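Local coordinates for fibronectin-binding protein (Streptococcus pyogenes, PDB 5A0L) that probably anchors the bacterium covalently to host molecules through an internal thioester in its N-terminal thioester domain, at residues E44-Y48 / L203-V209. Numbering follows the deposited sequence.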
loop_
_atom_site.group_PDB
_atom_site.type_symbol
_atom_site.label_atom_id
_atom_site.label_comp_id
_atom_site.label_asym_id
_atom_site.label_seq_id
_atom_site.Cartn_x
_atom_site.Cartn_y
_atom_site.Cartn_z
ATOM N N GLU A 44 -10.841 8.094 8.830
ATOM C CA GLU A 44 -9.527 7.626 8.423
ATOM C C GLU A 44 -9.598 6.857 7.124
ATOM O O GLU A 44 -10.650 6.293 6.768
ATOM C CB GLU A 44 -8.842 6.796 9.523
ATOM C CG GLU A 44 -9.377 5.408 9.695
ATOM C CD GLU A 44 -8.813 4.617 10.877
ATOM O OE1 GLU A 44 -8.037 5.154 11.700
ATOM O OE2 GLU A 44 -9.225 3.445 11.038
ATOM N N TYR A 45 -8.455 6.819 6.444
ATOM C CA TYR A 45 -8.314 6.192 5.164
ATOM C C TYR A 45 -7.196 5.181 5.181
ATOM O O TYR A 45 -6.125 5.439 5.757
ATOM C CB TYR A 45 -8.022 7.245 4.112
ATOM C CG TYR A 45 -9.133 8.223 3.889
ATOM C CD1 TYR A 45 -9.281 9.332 4.690
ATOM C CD2 TYR A 45 -10.054 8.016 2.864
ATOM C CE1 TYR A 45 -10.336 10.233 4.498
ATOM C CE2 TYR A 45 -11.097 8.904 2.646
ATOM C CZ TYR A 45 -11.242 10.010 3.457
ATOM O OH TYR A 45 -12.283 10.888 3.221
ATOM N N GLN A 46 -7.369 4.067 4.487
ATOM C CA GLN A 46 -6.340 3.042 4.377
ATOM C C GLN A 46 -5.159 3.555 3.512
ATOM O O GLN A 46 -5.377 4.177 2.448
ATOM C CB GLN A 46 -6.916 1.809 3.676
ATOM C CG GLN A 46 -6.001 0.613 3.599
ATOM C CD GLN A 46 -5.784 0.005 4.952
ATOM O OE1 GLN A 46 -6.754 -0.352 5.616
ATOM N NE2 GLN A 46 -4.540 -0.139 5.373
ATOM N N ALA A 47 -3.938 3.207 3.924
ATOM C CA ALA A 47 -2.736 3.542 3.196
ATOM C C ALA A 47 -1.766 2.374 3.158
ATOM O O ALA A 47 -1.916 1.378 3.884
ATOM C CB ALA A 47 -2.082 4.771 3.781
ATOM N N TYR A 48 -0.757 2.541 2.285
ATOM C CA TYR A 48 0.341 1.622 2.090
ATOM C C TYR A 48 1.675 2.367 2.125
ATOM O O TYR A 48 1.734 3.558 1.784
ATOM C CB TYR A 48 0.220 0.926 0.726
ATOM C CG TYR A 48 -0.925 -0.067 0.701
ATOM C CD1 TYR A 48 -0.757 -1.302 1.276
ATOM C CD2 TYR A 48 -2.148 0.216 0.151
ATOM C CE1 TYR A 48 -1.783 -2.238 1.298
ATOM C CE2 TYR A 48 -3.199 -0.712 0.156
ATOM C CZ TYR A 48 -2.992 -1.942 0.760
ATOM O OH TYR A 48 -3.977 -2.907 0.797
ATOM N N LEU A 203 3.533 7.675 1.723
ATOM C CA LEU A 203 2.428 6.689 1.688
ATOM C C LEU A 203 1.616 6.827 0.414
ATOM O O LEU A 203 1.548 7.891 -0.178
ATOM C CB LEU A 203 1.503 6.839 2.928
ATOM C CG LEU A 203 2.210 6.883 4.284
ATOM C CD1 LEU A 203 1.221 7.127 5.411
ATOM C CD2 LEU A 203 3.049 5.631 4.550
ATOM N N LEU A 204 0.952 5.732 0.059
ATOM C CA LEU A 204 0.034 5.679 -1.066
ATOM C C LEU A 204 -1.347 5.285 -0.498
ATOM O O LEU A 204 -1.437 4.272 0.189
ATOM C CB LEU A 204 0.514 4.642 -2.075
ATOM C CG LEU A 204 -0.414 4.353 -3.247
ATOM C CD1 LEU A 204 -0.558 5.533 -4.179
ATOM C CD2 LEU A 204 0.075 3.143 -4.028
ATOM N N SER A 205 -2.384 6.043 -0.875
ATOM C CA SER A 205 -3.727 5.676 -0.414
ATOM C C SER A 205 -4.279 4.477 -1.165
ATOM O O SER A 205 -3.866 4.150 -2.272
ATOM C CB SER A 205 -4.662 6.858 -0.547
ATOM O OG SER A 205 -4.873 7.233 -1.877
ATOM N N ALA A 206 -5.258 3.823 -0.532
ATOM C CA ALA A 206 -5.935 2.650 -1.099
ATOM C C ALA A 206 -7.267 3.027 -1.751
ATOM O O ALA A 206 -7.964 2.143 -2.248
ATOM C CB ALA A 206 -6.155 1.595 -0.027
ATOM N N GLU A 207 -7.591 4.306 -1.774
ATOM C CA GLU A 207 -8.754 4.893 -2.420
ATOM C C GLU A 207 -8.504 6.397 -2.516
ATOM O O GLU A 207 -7.546 6.920 -1.908
ATOM C CB GLU A 207 -10.052 4.635 -1.667
ATOM C CG GLU A 207 -10.162 5.299 -0.307
ATOM C CD GLU A 207 -11.530 5.159 0.338
ATOM O OE1 GLU A 207 -12.578 5.279 -0.340
ATOM O OE2 GLU A 207 -11.529 5.004 1.539
ATOM N N TYR A 208 -9.333 7.129 -3.241
ATOM C CA TYR A 208 -9.216 8.563 -3.296
ATOM C C TYR A 208 -9.446 9.148 -1.904
ATOM O O TYR A 208 -10.407 8.815 -1.206
ATOM C CB TYR A 208 -10.308 9.110 -4.226
ATOM C CG TYR A 208 -10.387 10.624 -4.286
ATOM C CD1 TYR A 208 -9.275 11.363 -4.581
ATOM C CD2 TYR A 208 -11.581 11.300 -4.059
ATOM C CE1 TYR A 208 -9.330 12.753 -4.617
ATOM C CE2 TYR A 208 -11.650 12.675 -4.111
ATOM C CZ TYR A 208 -10.520 13.412 -4.412
ATOM O OH TYR A 208 -10.594 14.782 -4.469
ATOM N N VAL A 209 -8.549 10.051 -1.510
ATOM C CA VAL A 209 -8.649 10.776 -0.249
ATOM C C VAL A 209 -8.890 12.236 -0.603
ATOM O O VAL A 209 -7.957 12.928 -1.083
ATOM C CB VAL A 209 -7.384 10.623 0.634
ATOM C CG1 VAL A 209 -7.609 11.367 1.938
ATOM C CG2 VAL A 209 -7.098 9.167 0.878
HETATM O O HOH W 1 -9.951 3.737 3.217
#
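Tyr45 lays its ring across Val209, and the side chain can be followed outward atom by atom. CB and CG lie against the CG2 methyl of Val209; CD2 touches that methyl too, at 3.7 Å from CG2, and also the carboxylate of Glu207. Further along the CD2 side, CE2 nears the carbonyl oxygen of Tyr208. On the other side CD1 and CE1 rest on Val209 CG1, and CZ, 4.2 Å from Val209 CG1, is at the limit of its reach; the side chain also touches Pro210. With CG anti to the carbonyl carbon (chi1 -65°), the ring is turned toward 203-209. Val209 CG1 then sits 3.8 Å from the Tyr45 ring centroid, only 12° off its normal, a clear CH-pi contact. A branched valine suits this place because one methyl can cover the ring centre while the other lies against the CB-CG-CD2 side. Glu207, extended beyond CG, crosses the Tyr45 side chain at about a right angle, ring and carboxylate planes 65° apart. A water donates to its OE2 while accepting from Gln46 N, linking a strand amide to a loop carboxylate.

Nearer the core, the two segments pair as antiparallel strands. Tyr48 and Leu204 form a hydrogen-bonded pair, Tyr48 N to Leu204 O at 2.8 Å and Leu204 N to Tyr48 O at 2.9 Å. Ala47 and Ser205 are the non-hydrogen-bonded pair, CA to CA 4.3 Å; both small, they share one face of the sheet. Where strand 203-205 ends, Ala206 N still reaches Gln46 O, at 3.0 Å, and the Ala206 methyl packs on Tyr48 CE2. Ser205 OG steadies the turn by donating to Glu207 O.

Strands 45-49 and 203-205 are thus neighbours in an antiparallel six-stranded barrel, flanked by 35-39 and 191-195. Tyr48 and Leu204 point from the same face onto helix 120-135, and the Tyr48 hydroxyl hydrogen-bonds to Tyr107 O.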